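Local coordinates for protein japanin (PDB 4BOE) that binds cholesterol in the pocket of its lipocalin barrel and, as a secreted tick salivary protein, blocks dendritic cell differentiation and dampens the host immune response, at residues A[4-9]-A[72-77]; A[45-50]-A[79-84]; A[101-106]-A[131-136]. All coordinates share one frame; numbering follows the deposited sequence.

Contact 1. Residues A[4-9]-A[72-77]; sequences MPAINT and PLLRVK
Leu74 reaches from its strand toward the N-terminal segment and meets Ala6 and Met4 with its branched end. Its CD1 does most of the touching, lying 3.8 Å from Ala6 CB and 4.0 Å from Met4 CE, while CD2 comes within 4.1 Å of the same Ala6 CB. The alanine methyl thus faces both arms of the leucine fork, and the thioether methyl comes up to one of them. CB of Leu74 already points to the loop, and with CG trans to the backbone N (chi1 -178°) the fork is set beside the carbonyl carbon, where its CD1 meets both partners. Met4 arrives by a bent path, turned at chi2 and chi3, and its SD lies 3.7 Å from Ala6 N, a weak hydrogen bond that links the side chain to its own loop. In this lipocalin the loop before strand 12-18 covers part of the barrel interior, and Ala6 belongs to the cholesterol pocket, its side chain about 4 Å from the sterol. A small methyl suits a place between ligand and barrel wall, whereas a long, flexible methionine can bend to meet Leu74, Ile94, Tyr97 and Trp67 at once. Farther out, Leu74 also packs on Val65 and Leu104. The loop backbone is held by Arg43, whose NH1 hydrogen-bonds to the carbonyl oxygens of Ala6 and Asn8.

Contact 2. Residues A[45-50]-A[79-84]; sequences LIYVFT and SDYVRD
Leu45 and Val82 make the apolar, wholly buried half of this contact, where a strand of the barrel meets the short helix 80-85. Leu45 CD2 touches the valine fork, 4.1 Å from Val82 CG1 and 4.2 Å from Val82 CG2, so one methyl of the leucine faces both arms of the valine. Both residues are apolar and branched, as suits a buried place: Leu45 also packs on Phe63 and Leu86, Val82 on Ala88. In the lipocalin barrel Leu45 lines the pocket and touches the bound cholesterol, and Val82, on the helix that follows strand 73-78, packs against this leucine. The other half of the contact, a pair of tyrosines, is looser and leads to solvent. There Tyr47 brings only its hydroxyl across, OH lying 3.5 Å from Tyr81 CE1, at the edge of that ring and near its plane; the two hydroxyl oxygens, Tyr47 OH and Tyr81 OH, stay 3.9 Å apart. Tyr47 is buried and also touches Val26 and Leu86, whereas Tyr81 alone of the four is exposed, a place where an amphipathic phenol is at home. Ser79, at the N-cap of the helix, accepts from Val82 N through its OG at 3.2 Å, in a nearly straight bond (164°), which ties down the turn that presents Val82 to the strand.

Contact 3. Residues A[101-106]-A[131-136]; sequences FLLLSD and NRTFYT. With NAG (2-acetamido-2-deoxy-beta-D-glucopyranose), chain B.
Leu103 points from its strand toward helix 128-137 and divides its two methyls between Thr133 and Phe134. From CB the chain runs to CG, which extends away from the backbone N (chi1 -179°), and there it forks. CD2 meets the methyl of Thr133, 3.8 Å from CG2, and CD1 comes to the edge of the Phe134 ring, near its plane, 4.2 Å from CD1 of the phenylalanine. Threonine suits this partly exposed position because its two branches part: CG2 turns to the leucine while OG1 hydrogen-bonds to the carbonyl oxygen of Thr129, one turn earlier. Phe134, fully apolar and buried, also packs on Cys114, Leu116 and Pro141. The helix lying against the outside of the beta-barrel is a hallmark of the lipocalin fold, and here Leu103 belongs to the outer surface of the wall, whereas its neighbour Leu102 touches Ala6 of the cholesterol pocket. On another side of the helix Asn131 carries an N-linked glycan, ND2 bonded to NAG C1 at 1.4 Å. The sugar lies over the Tyr135 ring, with C5 above the ring centre at 3.6 Å and C6 over the same face, a CH-pi contact, such as aromatic rings commonly make with sugars. Replacing Tyr135 by an alanine would probably take away this platform, leaving the first sugar freer to swing about its link to Asn131.

From the N terminus, the chain first passes through segment 4-9, which contact 1 joins to strand 73-78, closing a long loop that contains the strands from 12-18 to 59-66. Contact 2 starts within that loop, on strand 40-49, and ends just beyond it on helix 80-85, so the two loops cross, and their later segments adjoin in sequence. Contact 3 follows in series, tying strand 101-106 to helix 128-137. All three reach the same curled antiparallel sheet. Contacts 1 and 3 also touch directly, through Pro5 with Phe101 and Met4 with Leu102, whereas contacts 2 and 3 lie on opposite sides of the chain's centre, their centres about 22 Å apart.

Contact 1. Residues A[4-9]-A[72-77]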
# COMPACT_ATOMS: atom_id res chain seq x y z
N MET A 4 1.33 10.70 -9.78
CA MET A 4 1.89 9.65 -8.91
C MET A 4 0.98 9.45 -7.66
O MET A 4 0.85 10.37 -6.86
CB MET A 4 3.38 9.92 -8.57
CG MET A 4 3.85 9.47 -7.14
SD MET A 4 3.98 7.73 -6.93
CE MET A 4 5.52 7.55 -6.32
N PRO A 5 0.33 8.28 -7.51
CA PRO A 5 -0.65 8.08 -6.43
C PRO A 5 -0.17 8.23 -4.95
O PRO A 5 -0.99 8.64 -4.10
CB PRO A 5 -1.17 6.67 -6.67
CG PRO A 5 -0.77 6.32 -7.99
CD PRO A 5 0.47 7.04 -8.30
N ALA A 6 1.08 7.86 -4.65
CA ALA A 6 1.66 7.93 -3.30
C ALA A 6 1.62 9.33 -2.68
O ALA A 6 1.35 9.46 -1.49
CB ALA A 6 3.08 7.44 -3.33
N ILE A 7 1.82 10.38 -3.50
CA ILE A 7 1.81 11.79 -3.05
C ILE A 7 0.54 12.52 -3.44
O ILE A 7 0.42 13.72 -3.22
CB ILE A 7 3.09 12.50 -3.54
CG1 ILE A 7 3.24 12.45 -5.10
CG2 ILE A 7 4.30 11.86 -2.87
CD1 ILE A 7 3.90 13.56 -5.66
N ASN A 8 -0.46 11.77 -3.91
CA ASN A 8 -1.74 12.27 -4.31
C ASN A 8 -2.73 12.07 -3.16
O ASN A 8 -2.42 11.38 -2.18
CB ASN A 8 -2.23 11.57 -5.59
CG ASN A 8 -3.07 12.45 -6.49
OD1 ASN A 8 -3.41 13.57 -6.13
ND2 ASN A 8 -3.44 11.97 -7.64
N THR A 9 -3.89 12.69 -3.28
CA THR A 9 -4.90 12.77 -2.23
C THR A 9 -5.95 11.68 -2.20
O THR A 9 -6.81 11.68 -1.31
CB THR A 9 -5.56 14.15 -2.30
OG1 THR A 9 -6.06 14.38 -3.62
CG2 THR A 9 -4.59 15.27 -1.94
N PRO A 72 13.04 6.61 -9.25
CA PRO A 72 12.59 5.22 -9.18
C PRO A 72 12.38 4.82 -7.73
O PRO A 72 11.95 3.71 -7.50
CB PRO A 72 13.73 4.42 -9.86
CG PRO A 72 14.90 5.27 -9.79
CD PRO A 72 14.45 6.70 -9.67
N LEU A 73 12.69 5.71 -6.77
CA LEU A 73 12.51 5.44 -5.36
C LEU A 73 11.42 6.25 -4.71
O LEU A 73 11.32 7.46 -4.92
CB LEU A 73 13.81 5.75 -4.62
CG LEU A 73 15.04 5.01 -5.08
CD1 LEU A 73 16.19 5.30 -4.15
CD2 LEU A 73 14.80 3.52 -5.14
N LEU A 74 10.65 5.60 -3.87
CA LEU A 74 9.69 6.25 -2.97
C LEU A 74 10.39 6.27 -1.59
O LEU A 74 10.78 5.22 -1.09
CB LEU A 74 8.39 5.45 -2.88
CG LEU A 74 7.29 6.03 -2.02
CD1 LEU A 74 6.84 7.38 -2.57
CD2 LEU A 74 6.14 5.10 -1.95
N ARG A 75 10.52 7.44 -0.99
CA ARG A 75 11.13 7.57 0.36
C ARG A 75 10.01 7.47 1.40
O ARG A 75 9.00 8.12 1.24
CB ARG A 75 11.88 8.92 0.50
CG ARG A 75 13.37 8.85 0.17
CD ARG A 75 13.68 8.52 -1.27
NE ARG A 75 15.04 7.99 -1.41
CZ ARG A 75 16.04 8.51 -2.12
NH1 ARG A 75 15.86 9.64 -2.81
NH2 ARG A 75 17.22 7.92 -2.15
N VAL A 76 10.19 6.66 2.44
CA VAL A 76 9.16 6.45 3.47
C VAL A 76 9.75 6.73 4.85
O VAL A 76 10.79 6.18 5.14
CB VAL A 76 8.54 5.02 3.38
CG1 VAL A 76 7.56 4.74 4.53
CG2 VAL A 76 7.86 4.79 2.02
N LYS A 77 9.14 7.63 5.65
CA LYS A 77 9.54 7.89 7.05
C LYS A 77 8.33 7.44 7.87
O LYS A 77 7.36 8.16 8.03
CB LYS A 77 9.89 9.36 7.34
CG LYS A 77 11.22 9.78 6.76
CD LYS A 77 11.74 11.15 7.25
CE LYS A 77 10.74 12.27 7.26
NZ LYS A 77 11.36 13.59 7.57

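Contact 2. Residues A[45-50]-A[79-84]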
# COMPACT_ATOMS: atom_id res chain seq x y z
N LEU A 45 -1.92 4.79 7.88
CA LEU A 45 -1.96 3.39 7.53
C LEU A 45 -3.12 2.85 8.37
O LEU A 45 -3.07 2.94 9.58
CB LEU A 45 -0.65 2.68 7.85
CG LEU A 45 -0.61 1.20 7.50
CD1 LEU A 45 -0.72 0.96 6.00
CD2 LEU A 45 0.64 0.61 8.00
N ILE A 46 -4.19 2.42 7.73
CA ILE A 46 -5.41 1.95 8.35
C ILE A 46 -5.56 0.44 8.08
O ILE A 46 -5.31 -0.02 6.98
CB ILE A 46 -6.63 2.72 7.78
CG1 ILE A 46 -6.48 4.25 7.87
CG2 ILE A 46 -7.95 2.28 8.41
CD1 ILE A 46 -6.30 4.77 9.28
N TYR A 47 -5.99 -0.30 9.09
CA TYR A 47 -6.23 -1.74 8.96
C TYR A 47 -7.07 -2.24 10.09
O TYR A 47 -7.33 -1.51 11.03
CB TYR A 47 -4.91 -2.53 8.87
CG TYR A 47 -4.00 -2.36 10.06
CD1 TYR A 47 -3.17 -1.25 10.17
CD2 TYR A 47 -3.93 -3.34 11.05
CE1 TYR A 47 -2.33 -1.09 11.28
CE2 TYR A 47 -3.09 -3.19 12.14
CZ TYR A 47 -2.27 -2.08 12.24
OH TYR A 47 -1.45 -1.91 13.33
N VAL A 48 -7.53 -3.46 9.98
CA VAL A 48 -8.23 -4.12 11.07
C VAL A 48 -7.35 -5.29 11.55
O VAL A 48 -6.71 -5.97 10.76
CB VAL A 48 -9.70 -4.56 10.77
CG1 VAL A 48 -10.54 -3.36 10.35
CG2 VAL A 48 -9.78 -5.65 9.72
N PHE A 49 -7.28 -5.47 12.86
CA PHE A 49 -6.62 -6.62 13.48
C PHE A 49 -7.81 -7.43 14.01
O PHE A 49 -8.60 -6.91 14.78
CB PHE A 49 -5.65 -6.19 14.57
CG PHE A 49 -4.85 -7.35 15.08
CD1 PHE A 49 -3.76 -7.84 14.36
CD2 PHE A 49 -5.15 -7.94 16.30
CE1 PHE A 49 -3.03 -8.92 14.84
CE2 PHE A 49 -4.44 -9.03 16.76
CZ PHE A 49 -3.37 -9.51 16.04
N THR A 50 -8.02 -8.60 13.47
CA THR A 50 -9.20 -9.38 13.76
C THR A 50 -9.12 -10.30 14.97
O THR A 50 -10.16 -10.79 15.38
CB THR A 50 -9.61 -10.19 12.55
OG1 THR A 50 -8.49 -10.92 12.08
CG2 THR A 50 -10.15 -9.33 11.44
N SER A 79 6.29 5.83 11.17
CA SER A 79 6.31 5.91 12.62
C SER A 79 7.03 4.69 13.20
O SER A 79 7.17 3.64 12.57
CB SER A 79 4.89 5.98 13.18
OG SER A 79 4.23 4.74 12.98
N ASP A 80 7.48 4.85 14.42
CA ASP A 80 8.16 3.77 15.13
C ASP A 80 7.26 2.51 15.20
O ASP A 80 7.74 1.40 15.00
CB ASP A 80 8.51 4.27 16.53
CG ASP A 80 9.29 3.27 17.32
OD1 ASP A 80 8.68 2.30 17.81
OD2 ASP A 80 10.53 3.42 17.40
N TYR A 81 5.97 2.71 15.47
CA TYR A 81 5.01 1.61 15.54
C TYR A 81 4.94 0.84 14.21
O TYR A 81 4.96 -0.39 14.21
CB TYR A 81 3.59 2.17 15.90
CG TYR A 81 2.58 1.08 16.18
CD1 TYR A 81 1.93 0.44 15.14
CD2 TYR A 81 2.35 0.63 17.47
CE1 TYR A 81 1.11 -0.66 15.37
CE2 TYR A 81 1.46 -0.40 17.73
CZ TYR A 81 0.82 -1.04 16.68
OH TYR A 81 -0.00 -2.10 16.96
N VAL A 82 4.80 1.58 13.09
CA VAL A 82 4.69 1.00 11.74
C VAL A 82 6.00 0.31 11.33
O VAL A 82 5.98 -0.75 10.72
CB VAL A 82 4.23 2.07 10.72
CG1 VAL A 82 4.37 1.57 9.28
CG2 VAL A 82 2.80 2.51 11.01
N ARG A 83 7.15 0.92 11.67
CA ARG A 83 8.46 0.31 11.40
C ARG A 83 8.68 -0.95 12.25
O ARG A 83 9.15 -1.97 11.75
CB ARG A 83 9.58 1.32 11.65
CG ARG A 83 9.61 2.41 10.62
CD ARG A 83 10.83 3.30 10.75
NE ARG A 83 10.69 4.29 11.82
CZ ARG A 83 11.33 4.30 12.98
NH1 ARG A 83 12.20 3.33 13.28
NH2 ARG A 83 11.11 5.27 13.86
N ASP A 84 8.31 -0.88 13.53
CA ASP A 84 8.46 -1.99 14.48
C ASP A 84 7.54 -3.20 14.13
O ASP A 84 8.00 -4.34 14.11
CB ASP A 84 8.16 -1.47 15.92
CG ASP A 84 8.45 -2.39 17.09
OD1 ASP A 84 9.09 -3.45 16.87
OD2 ASP A 84 8.09 -2.03 18.24

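Contact 3. Residues A[101-106]-A[131-136]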
# COMPACT_ATOMS: atom_id res chain seq x y z
N PHE A 101 -3.13 3.28 -9.74
CA PHE A 101 -2.42 2.13 -9.18
C PHE A 101 -0.93 2.42 -8.99
O PHE A 101 -0.37 3.29 -9.62
CB PHE A 101 -2.66 0.82 -9.95
CG PHE A 101 -1.71 0.60 -11.10
CD1 PHE A 101 -0.48 0.01 -10.90
CD2 PHE A 101 -2.02 1.07 -12.38
CE1 PHE A 101 0.45 -0.07 -11.93
CE2 PHE A 101 -1.10 0.96 -13.41
CZ PHE A 101 0.13 0.40 -13.18
N LEU A 102 -0.34 1.69 -8.05
CA LEU A 102 1.06 1.78 -7.73
C LEU A 102 1.60 0.39 -7.40
O LEU A 102 0.98 -0.34 -6.62
CB LEU A 102 1.20 2.74 -6.53
CG LEU A 102 2.59 2.94 -5.99
CD1 LEU A 102 3.53 3.58 -7.05
CD2 LEU A 102 2.53 3.76 -4.72
N LEU A 103 2.74 0.04 -7.99
CA LEU A 103 3.38 -1.25 -7.73
C LEU A 103 4.78 -0.98 -7.17
O LEU A 103 5.61 -0.40 -7.87
CB LEU A 103 3.44 -2.09 -9.02
CG LEU A 103 4.05 -3.47 -8.91
CD1 LEU A 103 3.28 -4.35 -7.95
CD2 LEU A 103 4.09 -4.13 -10.29
N LEU A 104 5.01 -1.37 -5.90
CA LEU A 104 6.26 -1.16 -5.17
C LEU A 104 7.00 -2.45 -4.92
O LEU A 104 6.37 -3.47 -4.73
CB LEU A 104 5.96 -0.53 -3.80
CG LEU A 104 5.27 0.79 -3.77
CD1 LEU A 104 5.02 1.22 -2.29
CD2 LEU A 104 6.07 1.84 -4.53
N SER A 105 8.33 -2.38 -4.87
CA SER A 105 9.19 -3.55 -4.58
C SER A 105 10.16 -3.19 -3.49
O SER A 105 10.58 -2.05 -3.39
CB SER A 105 10.03 -4.00 -5.80
OG SER A 105 9.30 -4.69 -6.80
N ASP A 106 10.64 -4.20 -2.78
CA ASP A 106 11.70 -4.02 -1.79
C ASP A 106 13.06 -3.72 -2.46
O ASP A 106 13.37 -4.29 -3.51
CB ASP A 106 11.85 -5.28 -0.91
CG ASP A 106 12.58 -4.96 0.37
OD1 ASP A 106 12.00 -4.26 1.21
OD2 ASP A 106 13.79 -5.26 0.45
N ASN A 131 -2.97 -6.64 -13.33
CA ASN A 131 -2.95 -7.98 -12.75
C ASN A 131 -1.83 -8.82 -13.37
O ASN A 131 -1.08 -9.49 -12.66
CB ASN A 131 -4.33 -8.66 -12.96
CG ASN A 131 -4.41 -9.97 -12.27
OD1 ASN A 131 -4.15 -10.04 -11.07
ND2 ASN A 131 -4.69 -11.04 -13.00
N ARG A 132 -1.71 -8.76 -14.70
CA ARG A 132 -0.65 -9.44 -15.43
C ARG A 132 0.74 -8.94 -14.98
O ARG A 132 1.60 -9.75 -14.64
CB ARG A 132 -0.86 -9.31 -16.96
CG ARG A 132 0.25 -9.95 -17.77
CD ARG A 132 -0.08 -9.93 -19.24
NE ARG A 132 0.99 -10.54 -20.03
CZ ARG A 132 1.24 -11.85 -20.11
NH1 ARG A 132 0.49 -12.72 -19.44
NH2 ARG A 132 2.24 -12.28 -20.85
N THR A 133 0.93 -7.64 -14.87
CA THR A 133 2.20 -7.08 -14.38
C THR A 133 2.52 -7.54 -12.98
O THR A 133 3.66 -7.89 -12.68
CB THR A 133 2.15 -5.54 -14.41
OG1 THR A 133 1.85 -5.14 -15.73
CG2 THR A 133 3.44 -4.89 -13.98
N PHE A 134 1.54 -7.49 -12.11
CA PHE A 134 1.72 -7.94 -10.73
C PHE A 134 2.17 -9.41 -10.67
O PHE A 134 3.16 -9.72 -10.00
CB PHE A 134 0.43 -7.68 -9.92
CG PHE A 134 0.36 -8.37 -8.59
CD1 PHE A 134 1.19 -7.98 -7.54
CD2 PHE A 134 -0.57 -9.37 -8.36
CE1 PHE A 134 1.10 -8.61 -6.31
CE2 PHE A 134 -0.62 -10.02 -7.12
CZ PHE A 134 0.24 -9.66 -6.13
N TYR A 135 1.49 -10.29 -11.40
CA TYR A 135 1.84 -11.71 -11.42
C TYR A 135 3.18 -12.00 -12.13
O TYR A 135 3.84 -12.97 -11.81
CB TYR A 135 0.71 -12.57 -12.00
CG TYR A 135 -0.30 -12.97 -10.96
CD1 TYR A 135 -1.36 -12.14 -10.65
CD2 TYR A 135 -0.14 -14.13 -10.21
CE1 TYR A 135 -2.26 -12.46 -9.65
CE2 TYR A 135 -1.06 -14.49 -9.24
CZ TYR A 135 -2.12 -13.64 -8.94
OH TYR A 135 -3.02 -13.96 -7.97
N THR A 136 3.61 -11.14 -13.02
CA THR A 136 4.90 -11.27 -13.67
C THR A 136 6.08 -10.93 -12.74
O THR A 136 7.02 -11.69 -12.60
CB THR A 136 4.92 -10.38 -14.92
OG1 THR A 136 3.91 -10.85 -15.79
CG2 THR A 136 6.27 -10.37 -15.64
C1 NAG B . -4.80 -12.35 -12.44
C2 NAG B . -6.15 -12.99 -12.74
C3 NAG B . -6.17 -14.37 -12.09
C4 NAG B . -5.00 -15.20 -12.60
C5 NAG B . -3.70 -14.47 -12.32
C6 NAG B . -2.47 -15.17 -12.85
C7 NAG B . -7.87 -11.21 -12.94
C8 NAG B . -8.74 -10.27 -12.16
N2 NAG B . -7.24 -12.16 -12.22
O3 NAG B . -7.41 -15.00 -12.40
O4 NAG B . -4.97 -16.48 -11.97
O5 NAG B . -3.73 -13.16 -12.93
O6 NAG B . -2.67 -15.67 -14.17
O7 NAG B . -7.70 -11.08 -14.15